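Local coordinates for protein BB0689 (Borrelia burgdorferi, PDB 4D53) that is an outer surface lipoprotein of the Lyme disease spirochaete and a member of the bacterial CAP superfamily, with no molecular function assigned with confidence, at residues A[11-14]-A[15-18]; A[60-63]-A[64-68]. All coordinates share one frame; numbering follows the deposited sequence.

Contact 1: A[11-14]-A[15-18]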
ATOM      1  N   GLU A  11     -10.771  -6.172   7.607  1.00 22.61           N
ATOM      2  CA  GLU A  11     -11.329  -7.128   6.704  1.00 28.03           C
ATOM      3  C   GLU A  11     -11.149  -6.712   5.217  1.00 26.71           C
ATOM      4  O   GLU A  11     -10.843  -7.565   4.323  1.00 22.07           O
ATOM      5  CB  GLU A  11     -12.786  -7.373   7.026  1.00 34.81           C
ATOM      6  CG  GLU A  11     -13.415  -8.474   6.214  1.00 45.95           C
ATOM      7  CD  GLU A  11     -12.767  -9.847   6.447  1.00 56.74           C
ATOM      8  OE1 GLU A  11     -12.426 -10.203   7.628  1.00 48.68           O
ATOM      9  OE2 GLU A  11     -12.563 -10.544   5.408  1.00 57.81           O
ATOM     10  N   ASP A  12     -11.243  -5.412   4.977  1.00 21.45           N
ATOM     11  CA  ASP A  12     -10.967  -4.886   3.631  1.00 21.81           C
ATOM     12  C   ASP A  12      -9.593  -5.264   3.178  1.00 19.85           C
ATOM     13  O   ASP A  12      -9.455  -5.717   2.030  1.00 22.74           O
ATOM     14  CB  ASP A  12     -11.140  -3.333   3.612  1.00 22.45           C
ATOM     15  CG  ASP A  12     -12.540  -2.873   3.974  1.00 26.88           C
ATOM     16  OD1 ASP A  12     -13.460  -3.713   3.916  1.00 40.84           O
ATOM     17  OD2 ASP A  12     -12.761  -1.637   4.099  1.00 27.22           O
ATOM     18  N   MET A  13      -8.562  -5.092   4.029  1.00 18.96           N
ATOM     19  CA  MET A  13      -7.219  -5.379   3.645  1.00 21.93           C
ATOM     20  C   MET A  13      -7.008  -6.858   3.464  1.00 24.05           C
ATOM     21  O   MET A  13      -6.220  -7.243   2.624  1.00 20.28           O
ATOM     22  CB  MET A  13      -6.167  -4.825   4.604  1.00 20.93           C
ATOM     23  CG  MET A  13      -5.996  -3.329   4.601  1.00 25.21           C
ATOM     24  SD  MET A  13      -5.498  -2.768   2.925  1.00 26.13           S
ATOM     25  CE  MET A  13      -4.111  -3.789   2.663  1.00 20.49           C
ATOM     26  N   LYS A  14      -7.702  -7.697   4.230  1.00 23.08           N
ATOM     27  CA  LYS A  14      -7.620  -9.168   3.969  1.00 25.17           C
ATOM     28  C   LYS A  14      -8.124  -9.525   2.559  1.00 22.17           C
ATOM     29  O   LYS A  14      -7.490 -10.341   1.843  1.00 22.92           O
ATOM     30  CB  LYS A  14      -8.427  -9.869   5.104  1.00 27.28           C
ATOM     31  CG  LYS A  14      -8.670 -11.364   5.098  1.00 47.55           C
ATOM     32  CD  LYS A  14      -9.392 -11.705   6.461  1.00 51.97           C
ATOM     33  CE  LYS A  14      -8.938 -13.038   7.062  1.00 67.17           C
ATOM     34  NZ  LYS A  14      -9.062 -14.154   6.066  1.00 69.08           N
ATOM     35  N   ILE A  15      -9.194  -8.881   2.120  1.00 20.05           N
ATOM     36  CA  ILE A  15      -9.721  -9.062   0.775  1.00 21.70           C
ATOM     37  C   ILE A  15      -8.684  -8.602  -0.247  1.00 21.54           C
ATOM     38  O   ILE A  15      -8.410  -9.290  -1.271  1.00 21.20           O
ATOM     39  CB  ILE A  15     -11.105  -8.436   0.648  1.00 22.69           C
ATOM     40  CG1 ILE A  15     -12.147  -9.237   1.440  1.00 26.09           C
ATOM     41  CG2 ILE A  15     -11.604  -8.268  -0.813  1.00 23.32           C
ATOM     42  CD1 ILE A  15     -13.386  -8.395   1.713  1.00 30.55           C
ATOM     43  N   LEU A  16      -8.167  -7.400  -0.046  1.00 19.20           N
ATOM     44  CA  LEU A  16      -7.225  -6.848  -1.019  1.00 19.51           C
ATOM     45  C   LEU A  16      -5.959  -7.704  -1.144  1.00 20.18           C
ATOM     46  O   LEU A  16      -5.510  -7.960  -2.241  1.00 18.71           O
ATOM     47  CB  LEU A  16      -6.821  -5.448  -0.645  1.00 19.67           C
ATOM     48  CG  LEU A  16      -5.826  -4.755  -1.597  1.00 21.45           C
ATOM     49  CD1 LEU A  16      -6.423  -4.741  -3.014  1.00 20.66           C
ATOM     50  CD2 LEU A  16      -5.572  -3.310  -1.137  1.00 21.87           C
ATOM     51  N   TYR A  17      -5.363  -8.117  -0.023  1.00 19.09           N
ATOM     52  CA  TYR A  17      -4.190  -8.987  -0.050  1.00 20.39           C
ATOM     53  C   TYR A  17      -4.469 -10.259  -0.839  1.00 20.96           C
ATOM     54  O   TYR A  17      -3.652 -10.732  -1.691  1.00 19.66           O
ATOM     55  CB  TYR A  17      -3.760  -9.328   1.418  1.00 22.53           C
ATOM     56  CG  TYR A  17      -3.058  -8.277   2.249  1.00 21.09           C
ATOM     57  CD1 TYR A  17      -2.096  -7.416   1.726  1.00 20.20           C
ATOM     58  CD2 TYR A  17      -3.374  -8.129   3.606  1.00 21.95           C
ATOM     59  CE1 TYR A  17      -1.423  -6.532   2.511  1.00 21.50           C
ATOM     60  CE2 TYR A  17      -2.721  -7.250   4.394  1.00 19.27           C
ATOM     61  CZ  TYR A  17      -1.763  -6.435   3.874  1.00 21.20           C
ATOM     62  OH  TYR A  17      -1.113  -5.565   4.706  1.00 21.78           O
ATOM     63  N   SER A  18      -5.609 -10.824  -0.584  1.00 21.70           N
ATOM     64  CA  SER A  18      -6.059 -12.046  -1.298  1.00 26.59           C
ATOM     65  C   SER A  18      -6.236 -11.894  -2.813  1.00 22.75           C
ATOM     66  O   SER A  18      -5.776 -12.734  -3.600  1.00 22.78           O
ATOM     67  CB  SER A  18      -7.357 -12.538  -0.629  1.00 30.43           C
ATOM     68  OG  SER A  18      -7.756 -13.706  -1.302  1.00 37.03           O
TER

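Contact 2: A[60-63]-A[64-68]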
ATOM      1  N   PHE A  60       6.036  16.017   2.924  1.00 26.34           N
ATOM      2  CA  PHE A  60       7.065  16.535   3.843  1.00 25.84           C
ATOM      3  C   PHE A  60       8.472  16.161   3.559  1.00 30.19           C
ATOM      4  O   PHE A  60       9.221  16.022   4.469  1.00 28.58           O
ATOM      5  CB  PHE A  60       6.688  16.274   5.315  1.00 27.83           C
ATOM      6  CG  PHE A  60       5.289  16.709   5.642  1.00 29.04           C
ATOM      7  CD1 PHE A  60       4.768  17.890   5.065  1.00 31.65           C
ATOM      8  CD2 PHE A  60       4.491  16.008   6.527  1.00 32.06           C
ATOM      9  CE1 PHE A  60       3.501  18.300   5.316  1.00 30.85           C
ATOM     10  CE2 PHE A  60       3.194  16.425   6.792  1.00 29.02           C
ATOM     11  CZ  PHE A  60       2.699  17.573   6.191  1.00 31.67           C
ATOM     12  N   GLY A  61       8.849  16.037   2.285  1.00 29.67           N
ATOM     13  CA  GLY A  61      10.196  15.771   1.903  1.00 31.65           C
ATOM     14  C   GLY A  61      10.678  14.345   2.183  1.00 33.34           C
ATOM     15  O   GLY A  61      11.881  14.103   2.148  1.00 36.10           O
ATOM     16  N   THR A  62       9.775  13.412   2.506  1.00 28.20           N
ATOM     17  CA  THR A  62      10.131  12.028   2.659  1.00 28.42           C
ATOM     18  C   THR A  62       9.837  11.245   1.386  1.00 32.24           C
ATOM     19  O   THR A  62       9.132  11.695   0.491  1.00 33.03           O
ATOM     20  CB  THR A  62       9.373  11.356   3.828  1.00 29.66           C
ATOM     21  OG1 THR A  62       7.950  11.267   3.567  1.00 26.59           O
ATOM     22  CG2 THR A  62       9.599  12.183   5.112  1.00 34.16           C
ATOM     23  N   THR A  63      10.483  10.115   1.277  1.00 31.08           N
ATOM     24  CA  THR A  63      10.266   9.176   0.207  1.00 31.92           C
ATOM     25  C   THR A  63       9.779   7.825   0.813  1.00 27.67           C
ATOM     26  O   THR A  63       9.937   7.570   2.000  1.00 30.45           O
ATOM     27  CB  THR A  63      11.592   8.961  -0.505  1.00 34.92           C
ATOM     28  OG1 THR A  63      11.381   8.134  -1.614  1.00 50.32           O
ATOM     29  CG2 THR A  63      12.502   8.222   0.348  1.00 31.29           C
ATOM     30  N   PRO A  64       9.181   6.935  -0.003  1.00 28.01           N
ATOM     31  CA  PRO A  64       8.775   5.626   0.561  1.00 29.76           C
ATOM     32  C   PRO A  64       9.892   4.890   1.258  1.00 28.19           C
ATOM     33  O   PRO A  64       9.685   4.393   2.385  1.00 26.55           O
ATOM     34  CB  PRO A  64       8.328   4.853  -0.674  1.00 31.54           C
ATOM     35  CG  PRO A  64       7.858   5.914  -1.599  1.00 31.99           C
ATOM     36  CD  PRO A  64       8.768   7.070  -1.401  1.00 30.26           C
ATOM     37  N   MET A  65      11.064   4.798   0.623  1.00 28.22           N
ATOM     38  CA  MET A  65      12.234   4.106   1.305  1.00 32.84           C
ATOM     39  C   MET A  65      12.592   4.713   2.653  1.00 31.37           C
ATOM     40  O   MET A  65      12.787   4.016   3.644  1.00 35.46           O
ATOM     41  CB  MET A  65      13.492   4.079   0.417  1.00 40.26           C
ATOM     42  CG  MET A  65      14.626   3.216   0.996  1.00 50.71           C
ATOM     43  SD  MET A  65      14.789   1.623   0.149  1.00 70.04           S
ATOM     44  CE  MET A  65      15.251   2.147  -1.505  1.00 64.09           C
ATOM     45  N   GLN A  66      12.630   6.048   2.696  1.00 31.58           N
ATOM     46  CA  GLN A  66      12.952   6.771   3.903  1.00 33.01           C
ATOM     47  C   GLN A  66      11.911   6.542   4.964  1.00 29.75           C
ATOM     48  O   GLN A  66      12.222   6.398   6.127  1.00 29.83           O
ATOM     49  CB  GLN A  66      13.020   8.225   3.475  1.00 40.72           C
ATOM     50  CG  GLN A  66      13.415   9.317   4.399  1.00 51.45           C
ATOM     51  CD  GLN A  66      13.678  10.623   3.600  1.00 63.96           C
ATOM     52  OE1 GLN A  66      13.971  10.610   2.371  1.00 54.94           O
ATOM     53  NE2 GLN A  66      13.572  11.759   4.303  1.00 68.45           N
ATOM     54  N   ARG A  67      10.623   6.483   4.581  1.00 26.72           N
ATOM     55  CA  ARG A  67       9.589   6.243   5.543  1.00 27.39           C
ATOM     56  C   ARG A  67       9.725   4.831   6.138  1.00 26.70           C
ATOM     57  O   ARG A  67       9.457   4.629   7.299  1.00 28.93           O
ATOM     58  CB  ARG A  67       8.186   6.409   4.921  1.00 27.50           C
ATOM     59  CG  ARG A  67       7.886   7.870   4.718  1.00 26.04           C
ATOM     60  CD  ARG A  67       6.470   8.190   4.331  1.00 24.88           C
ATOM     61  NE  ARG A  67       6.110   7.637   3.050  1.00 23.01           N
ATOM     62  CZ  ARG A  67       6.317   8.241   1.866  1.00 23.80           C
ATOM     63  NH1 ARG A  67       6.916   9.410   1.755  1.00 25.39           N
ATOM     64  NH2 ARG A  67       5.950   7.657   0.746  1.00 22.82           N
ATOM     65  N   ILE A  68      10.085   3.857   5.318  1.00 27.62           N
ATOM     66  CA  ILE A  68      10.280   2.503   5.831  1.00 30.50           C
ATOM     67  C   ILE A  68      11.573   2.453   6.706  1.00 30.95           C
ATOM     68  O   ILE A  68      11.562   1.822   7.765  1.00 35.93           O
ATOM     69  CB  ILE A  68      10.385   1.460   4.714  1.00 32.44           C
ATOM     70  CG1 ILE A  68       9.033   1.397   3.943  1.00 31.93           C
ATOM     71  CG2 ILE A  68      10.699   0.078   5.330  1.00 33.35           C
ATOM     72  CD1 ILE A  68       9.107   0.748   2.593  1.00 30.69           C
TER
HETATM   73  O   HOH W   1      11.764   5.531  -2.055  1.00 35.02           O

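Contact 1: A[11-14]-A[15-18]
Met13 reaches one turn along its helix to touch Leu16 and Tyr17. CB sets out away from residues 15-18. The first torsion, -71°, puts CG anti to the carbonyl carbon, and two further bends of the same sign, at chi2 and chi3, curl the chain back toward the next turn. SD then runs alongside Leu16, 4.1 Å from its CD2; the two side chains lie side by side and point the same way. At the tip, CE of Met13 is likewise 4.1 Å from Leu16 CD2 and settles over one face of the Tyr17 ring, 4.0 Å from the ring centroid and displaced toward the rim, so that its nearest ring atom is CZ of Tyr17 at 3.7 Å. This is a CH-pi contact between residues i and i+4. The backbone of helix 10-26, the first helix of this CAP protein, is regular here: Tyr17 N donates to Met13 O at 2.9 Å with an almost straight N-H...O angle of 173°, and the same i to i+4 pattern links Ile15 to Glu11, Leu16 to Asp12 and Ser18 to Lys14. Leu16 carries the apolar strip inward to Val91 and Val92 of helix 91-96 and to Phe127 and Val129 of strand 125-134. The Tyr17 hydroxyl, beyond the methyl, is hydrogen-bonded to Glu39 and to the backbone N of Gly115, which should limit how far the ring can swing. On the more exposed side, Glu11 crosses Ile15 at about a right angle, its OE2 4.2 Å from Ile15 CG1, while Asp12 turns elsewhere, to a salt bridge with Arg117.

Contact 2: A[60-63]-A[64-68]
The guanidinium of Arg67 lies with one face over the peptide joining Thr63 to Pro64: Thr63 C and Pro64 N both sit 3.3 Å from its plane, displaced toward the rim. At its edge, in the same plane, is the hydroxyl of Thr62. Arg67 NH1 donates to Thr62 OG1 over 2.8 Å, with the oxygen just 1° out of the guanidinium plane and an N-H...O angle of 157°. Thr62 turns its CB toward the helix, and a chi1 of 66° sets OG1 between its own backbone N and carbonyl carbon, where it accepts from the arginine nitrogen and gives its own hydrogen to Leu59 O. The arginine gets back to the preceding loop by a bend at chi3, and its NH2 has further partners in Glu80, through a salt bridge, and His57 O; Tyr45 adds a cation-pi contact. Together these bonds would hold the flat group against rotation.

The backbone closes the same turn. Arg67 N donates to Thr63 O at 2.9 Å, the first i to i+4 bond here, and Ile68 N to Pro64 O follows. The Thr63 hydroxyl makes no direct capping bond. A water bridges instead, 2.7 Å from Thr63 OG1 and 2.9 Å from Met65 N, whose hydrogen it accepts. The extended Gln66 side chain crosses Thr62 at about a right angle, its NE2 3.8 Å from Thr62 CA. Here is the N-terminal end of a helix, with threonine at the N-cap and proline at N1, leading into the short helix 64-69 of the CAP domain.

From the N terminus, the chain enters helix 10-26, where contact 1 joins neighbouring turns without enclosing any loop. It then passes through strand 33-34 and helix 36-52 before the loop that contact 2 fastens onto the start of helix 64-69. The two therefore stand in series, neither nested nor crossed, on opposite sides of the chain's centre; the centres of contact 1 and contact 2 are about 25 Å apart, and the nearest atoms of contact 1 and contact 2 about 12 Å. Helix 36-52 is touched from both: Tyr17 reaches Glu39, and Arg67 reaches Val41 and Tyr45. The sheet is shared as well, through strands 112-119 and 125-134 for contact 1 and strand 75-84 for contact 2.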